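Local atomic coordinates of cobalamin-binding protein (Desulfitobacterium hafniense, PDB entry 4JGI), a protein that binds methylcobalamin through a Rossmann-type domain and probably serves as the corrinoid carrier of an O-demethylase system. Residues R170-N183 and C187-A199. Sequence-based numbering, arbitrary orientation.
Sequences RNDLKVIIGGVPVN and CQRVGADDFSTNA
The guanidinium end of R170 closes on one D193 oxygen with both terminal nitrogens. R170 NH1 and NH2 each lie 3.0 Å from D193 OD2, in a salt bridge. R170 CG is anti to the backbone N and the chain bends at chi2 (74°), which turns the guanidinium to D193. The two flat groups stand 81° apart: NH1 meets OD2 on the syn side, NH2 from above the carboxylate plane. R170 NH2 also gives a nearly straight bond of 2.9 Å to G191 O. V175 CG2 covers one guanidinium face. The anti lone pair of D193 OD2 takes V175 N at 2.9 Å, so three donors hold this oxygen. With an alanine here instead of R170, D193 is likely to lose its salt-bridge mate and G191 O this donor. Strands 174-178 and 194-195 pair in parallel, with I177 N bonded to D194 O and, just past the strand, S196 N to I177 O. I177 CG1 packs 3.7 Å from F195 CB; its CG2 meets A192 CB. The F195 ring lays one face on the N183 backbone. A Schellman motif at G191 ends helix 184-190. Strand 174-178, this helix and strand 194-195 form a right-handed beta-alpha-beta crossover of the Rossmann-like B12-binding domain, where G179 and A199 bind the cobalamin.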
loop_
_atom_site.group_PDB
_atom_site.type_symbol
_atom_site.label_atom_id
_atom_site.label_comp_id
_atom_site.label_asym_id
_atom_site.label_seq_id
_atom_site.Cartn_x
_atom_site.Cartn_y
_atom_site.Cartn_z
ATOM N N ARG A 170 10.793 -13.182 -11.582
ATOM C CA ARG A 170 9.343 -12.911 -11.647
ATOM C C ARG A 170 8.513 -13.858 -10.813
ATOM O O ARG A 170 7.528 -13.517 -10.186
ATOM C CB ARG A 170 8.850 -12.993 -13.081
ATOM C CG ARG A 170 7.301 -12.938 -13.253
ATOM C CD ARG A 170 6.943 -11.552 -13.008
ATOM N NE ARG A 170 5.443 -11.478 -13.210
ATOM C CZ ARG A 170 4.554 -11.608 -12.237
ATOM N NH1 ARG A 170 4.947 -11.919 -11.053
ATOM N NH2 ARG A 170 3.300 -11.277 -12.430
ATOM N N ASN A 171 8.865 -15.114 -10.810
ATOM C CA ASN A 171 7.978 -16.107 -10.199
ATOM C C ASN A 171 8.062 -16.096 -8.709
ATOM O O ASN A 171 7.265 -16.723 -8.073
ATOM C CB ASN A 171 8.369 -17.475 -10.697
ATOM C CG ASN A 171 8.058 -17.673 -12.148
ATOM O OD1 ASN A 171 7.125 -17.090 -12.696
ATOM N ND2 ASN A 171 8.888 -18.485 -12.800
ATOM N N ASP A 172 9.052 -15.433 -8.126
ATOM C CA ASP A 172 9.149 -15.350 -6.700
ATOM C C ASP A 172 8.705 -13.997 -6.107
ATOM O O ASP A 172 9.009 -13.698 -4.933
ATOM C CB ASP A 172 10.558 -15.721 -6.265
ATOM C CG ASP A 172 10.847 -17.237 -6.454
ATOM O OD1 ASP A 172 10.080 -18.069 -5.918
ATOM O OD2 ASP A 172 11.830 -17.589 -7.155
ATOM N N LEU A 173 7.987 -13.217 -6.884
ATOM C CA LEU A 173 7.406 -11.989 -6.336
ATOM C C LEU A 173 6.048 -11.752 -6.961
ATOM O O LEU A 173 5.663 -12.375 -7.933
ATOM C CB LEU A 173 8.324 -10.810 -6.532
ATOM C CG LEU A 173 8.817 -10.613 -7.954
ATOM C CD1 LEU A 173 7.764 -9.852 -8.755
ATOM C CD2 LEU A 173 10.070 -9.765 -7.926
ATOM N N LYS A 174 5.310 -10.788 -6.413
ATOM C CA LYS A 174 4.062 -10.400 -6.952
ATOM C C LYS A 174 4.238 -8.975 -7.502
ATOM O O LYS A 174 4.933 -8.185 -6.889
ATOM C CB LYS A 174 3.059 -10.374 -5.809
ATOM C CG LYS A 174 2.750 -11.758 -5.251
ATOM C CD LYS A 174 1.989 -12.581 -6.240
ATOM C CE LYS A 174 1.674 -13.971 -5.647
ATOM N NZ LYS A 174 0.795 -14.625 -6.617
ATOM N N VAL A 175 3.565 -8.675 -8.585
ATOM C CA VAL A 175 3.580 -7.369 -9.253
ATOM C C VAL A 175 2.202 -6.754 -9.169
ATOM O O VAL A 175 1.225 -7.334 -9.608
ATOM C CB VAL A 175 3.985 -7.430 -10.706
ATOM C CG1 VAL A 175 3.992 -6.057 -11.333
ATOM C CG2 VAL A 175 5.408 -8.051 -10.799
ATOM N N ILE A 176 2.125 -5.548 -8.577
ATOM C CA ILE A 176 0.874 -4.774 -8.529
ATOM C C ILE A 176 1.104 -3.468 -9.304
ATOM O O ILE A 176 2.144 -2.834 -9.141
ATOM C CB ILE A 176 0.364 -4.571 -7.095
ATOM C CG1 ILE A 176 -1.012 -3.893 -7.120
ATOM C CG2 ILE A 176 1.324 -3.753 -6.247
ATOM C CD1 ILE A 176 -1.669 -3.884 -5.758
ATOM N N ILE A 177 0.113 -3.086 -10.109
ATOM C CA ILE A 177 0.183 -1.844 -10.854
ATOM C C ILE A 177 -0.953 -0.920 -10.383
ATOM O O ILE A 177 -2.021 -1.346 -9.941
ATOM C CB ILE A 177 0.152 -2.039 -12.383
ATOM C CG1 ILE A 177 -1.220 -2.644 -12.803
ATOM C CG2 ILE A 177 1.355 -2.928 -12.752
ATOM C CD1 ILE A 177 -1.382 -2.728 -14.287
ATOM N N GLY A 178 -0.655 0.372 -10.542
ATOM C CA GLY A 178 -1.626 1.418 -10.262
ATOM C C GLY A 178 -1.356 2.616 -11.113
ATOM O O GLY A 178 -0.369 2.725 -11.816
ATOM N N GLY A 179 -2.318 3.535 -11.083
ATOM C CA GLY A 179 -2.227 4.768 -11.880
ATOM C C GLY A 179 -3.573 5.082 -12.518
ATOM O O GLY A 179 -4.499 4.265 -12.570
ATOM N N VAL A 180 -3.688 6.310 -13.020
ATOM C CA VAL A 180 -4.956 6.767 -13.584
ATOM C C VAL A 180 -5.744 5.799 -14.485
ATOM O O VAL A 180 -6.887 5.547 -14.241
ATOM C CB VAL A 180 -4.799 8.145 -14.239
ATOM C CG1 VAL A 180 -6.045 8.474 -15.035
ATOM C CG2 VAL A 180 -4.538 9.216 -13.163
ATOM N N PRO A 181 -5.072 5.107 -15.434
ATOM C CA PRO A 181 -5.790 4.319 -16.446
ATOM C C PRO A 181 -5.792 2.816 -16.201
ATOM O O PRO A 181 -6.242 2.061 -17.073
ATOM C CB PRO A 181 -4.985 4.625 -17.687
ATOM C CG PRO A 181 -3.590 4.681 -17.168
ATOM C CD PRO A 181 -3.669 5.269 -15.805
ATOM N N VAL A 182 -5.312 2.352 -15.042
ATOM C CA VAL A 182 -5.094 0.915 -14.914
ATOM C C VAL A 182 -6.454 0.212 -14.716
ATOM O O VAL A 182 -7.384 0.724 -14.100
ATOM C CB VAL A 182 -4.100 0.516 -13.781
ATOM C CG1 VAL A 182 -2.723 1.142 -14.107
ATOM C CG2 VAL A 182 -4.702 0.841 -12.416
ATOM N N ASN A 183 -6.560 -0.981 -15.240
ATOM C CA ASN A 183 -7.750 -1.823 -15.117
ATOM C C ASN A 183 -7.321 -3.193 -15.519
ATOM O O ASN A 183 -6.088 -3.411 -15.751
ATOM C CB ASN A 183 -8.836 -1.305 -16.033
ATOM C CG ASN A 183 -8.415 -1.233 -17.525
ATOM O OD1 ASN A 183 -7.599 -2.013 -18.023
ATOM N ND2 ASN A 183 -8.996 -0.264 -18.242
ATOM N N CYS A 187 -3.704 -4.704 -16.834
ATOM C CA CYS A 187 -3.052 -5.646 -15.957
ATOM C C CYS A 187 -2.630 -6.896 -16.770
ATOM O O CYS A 187 -1.504 -7.350 -16.702
ATOM C CB CYS A 187 -3.964 -6.028 -14.815
ATOM S SG CYS A 187 -3.285 -7.176 -13.621
ATOM N N GLN A 188 -3.575 -7.398 -17.561
ATOM C CA GLN A 188 -3.262 -8.493 -18.492
ATOM C C GLN A 188 -2.169 -8.199 -19.538
ATOM O O GLN A 188 -1.283 -9.029 -19.759
ATOM C CB GLN A 188 -4.522 -8.899 -19.203
ATOM C CG GLN A 188 -5.443 -9.590 -18.215
ATOM C CD GLN A 188 -4.855 -10.889 -17.674
ATOM O OE1 GLN A 188 -4.380 -11.712 -18.458
ATOM N NE2 GLN A 188 -4.871 -11.083 -16.331
ATOM N N ARG A 189 -2.188 -7.015 -20.110
ATOM C CA ARG A 189 -1.199 -6.662 -21.116
ATOM C C ARG A 189 0.214 -6.546 -20.493
ATOM O O ARG A 189 1.230 -6.945 -21.055
ATOM C CB ARG A 189 -1.565 -5.348 -21.816
ATOM C CG ARG A 189 -0.640 -5.032 -22.993
ATOM C CD ARG A 189 -1.305 -4.047 -23.963
ATOM N NE ARG A 189 -2.079 -3.013 -23.256
ATOM C CZ ARG A 189 -1.594 -1.859 -22.790
ATOM N NH1 ARG A 189 -0.315 -1.523 -22.949
ATOM N NH2 ARG A 189 -2.408 -1.025 -22.157
ATOM N N VAL A 190 0.256 -6.014 -19.290
ATOM C CA VAL A 190 1.479 -5.872 -18.554
ATOM C C VAL A 190 2.032 -7.198 -18.058
ATOM O O VAL A 190 3.268 -7.354 -17.939
ATOM C CB VAL A 190 1.308 -4.833 -17.386
ATOM C CG1 VAL A 190 2.435 -4.894 -16.384
ATOM C CG2 VAL A 190 1.138 -3.471 -17.977
ATOM N N GLY A 191 1.154 -8.118 -17.677
ATOM C CA GLY A 191 1.623 -9.311 -17.060
ATOM C C GLY A 191 1.702 -9.244 -15.562
ATOM O O GLY A 191 2.364 -10.038 -14.914
ATOM N N ALA A 192 0.991 -8.263 -14.964
ATOM C CA ALA A 192 0.946 -8.146 -13.507
ATOM C C ALA A 192 0.090 -9.145 -12.801
ATOM O O ALA A 192 -0.800 -9.754 -13.443
ATOM C CB ALA A 192 0.542 -6.702 -13.129
ATOM N N ASP A 193 0.220 -9.269 -11.502
ATOM C CA ASP A 193 -0.637 -10.117 -10.723
ATOM C C ASP A 193 -1.962 -9.457 -10.356
ATOM O O ASP A 193 -2.985 -10.131 -10.310
ATOM C CB ASP A 193 0.085 -10.606 -9.458
ATOM C CG ASP A 193 1.256 -11.478 -9.810
ATOM O OD1 ASP A 193 0.997 -12.587 -10.290
ATOM O OD2 ASP A 193 2.394 -11.081 -9.626
ATOM N N ASP A 194 -1.941 -8.131 -10.131
ATOM C CA ASP A 194 -3.192 -7.438 -9.855
ATOM C C ASP A 194 -2.980 -5.945 -10.116
ATOM O O ASP A 194 -1.860 -5.490 -10.376
ATOM C CB ASP A 194 -3.662 -7.644 -8.432
ATOM C CG ASP A 194 -5.256 -7.729 -8.320
ATOM O OD1 ASP A 194 -6.015 -7.226 -9.220
ATOM O OD2 ASP A 194 -5.668 -8.300 -7.291
ATOM N N PHE A 195 -4.084 -5.198 -10.099
ATOM C CA PHE A 195 -4.099 -3.776 -10.272
ATOM C C PHE A 195 -4.999 -3.193 -9.159
ATOM O O PHE A 195 -5.801 -3.875 -8.604
ATOM C CB PHE A 195 -4.657 -3.338 -11.602
ATOM C CG PHE A 195 -6.116 -3.630 -11.716
ATOM C CD1 PHE A 195 -6.511 -4.897 -12.070
ATOM C CD2 PHE A 195 -7.082 -2.650 -11.447
ATOM C CE1 PHE A 195 -7.841 -5.250 -12.167
ATOM C CE2 PHE A 195 -8.421 -3.017 -11.504
ATOM C CZ PHE A 195 -8.781 -4.318 -11.896
ATOM N N SER A 196 -4.712 -1.982 -8.745
ATOM C CA SER A 196 -5.512 -1.369 -7.641
ATOM C C SER A 196 -6.607 -0.482 -8.151
ATOM O O SER A 196 -6.347 0.308 -9.041
ATOM C CB SER A 196 -4.615 -0.584 -6.644
ATOM O OG SER A 196 -3.619 0.064 -7.357
ATOM N N THR A 197 -7.727 -0.409 -7.432
ATOM C CA THR A 197 -8.729 0.667 -7.761
ATOM C C THR A 197 -8.370 2.051 -7.114
ATOM O O THR A 197 -8.633 3.152 -7.607
ATOM C CB THR A 197 -10.135 0.236 -7.325
ATOM O OG1 THR A 197 -10.139 -0.038 -5.918
ATOM C CG2 THR A 197 -10.558 -1.040 -8.118
ATOM N N ASN A 198 -7.703 1.949 -6.007
ATOM C CA ASN A 198 -7.338 3.044 -5.231
ATOM C C ASN A 198 -6.284 2.519 -4.279
ATOM O O ASN A 198 -6.099 1.300 -4.149
ATOM C CB ASN A 198 -8.466 3.746 -4.515
ATOM C CG ASN A 198 -9.096 2.896 -3.470
ATOM O OD1 ASN A 198 -8.457 2.571 -2.487
ATOM N ND2 ASN A 198 -10.388 2.511 -3.674
ATOM N N ALA A 199 -5.566 3.397 -3.651
ATOM C CA ALA A 199 -4.435 3.027 -2.884
ATOM C C ALA A 199 -4.775 2.134 -1.698
ATOM O O ALA A 199 -3.990 1.249 -1.325
ATOM C CB ALA A 199 -3.702 4.250 -2.387
#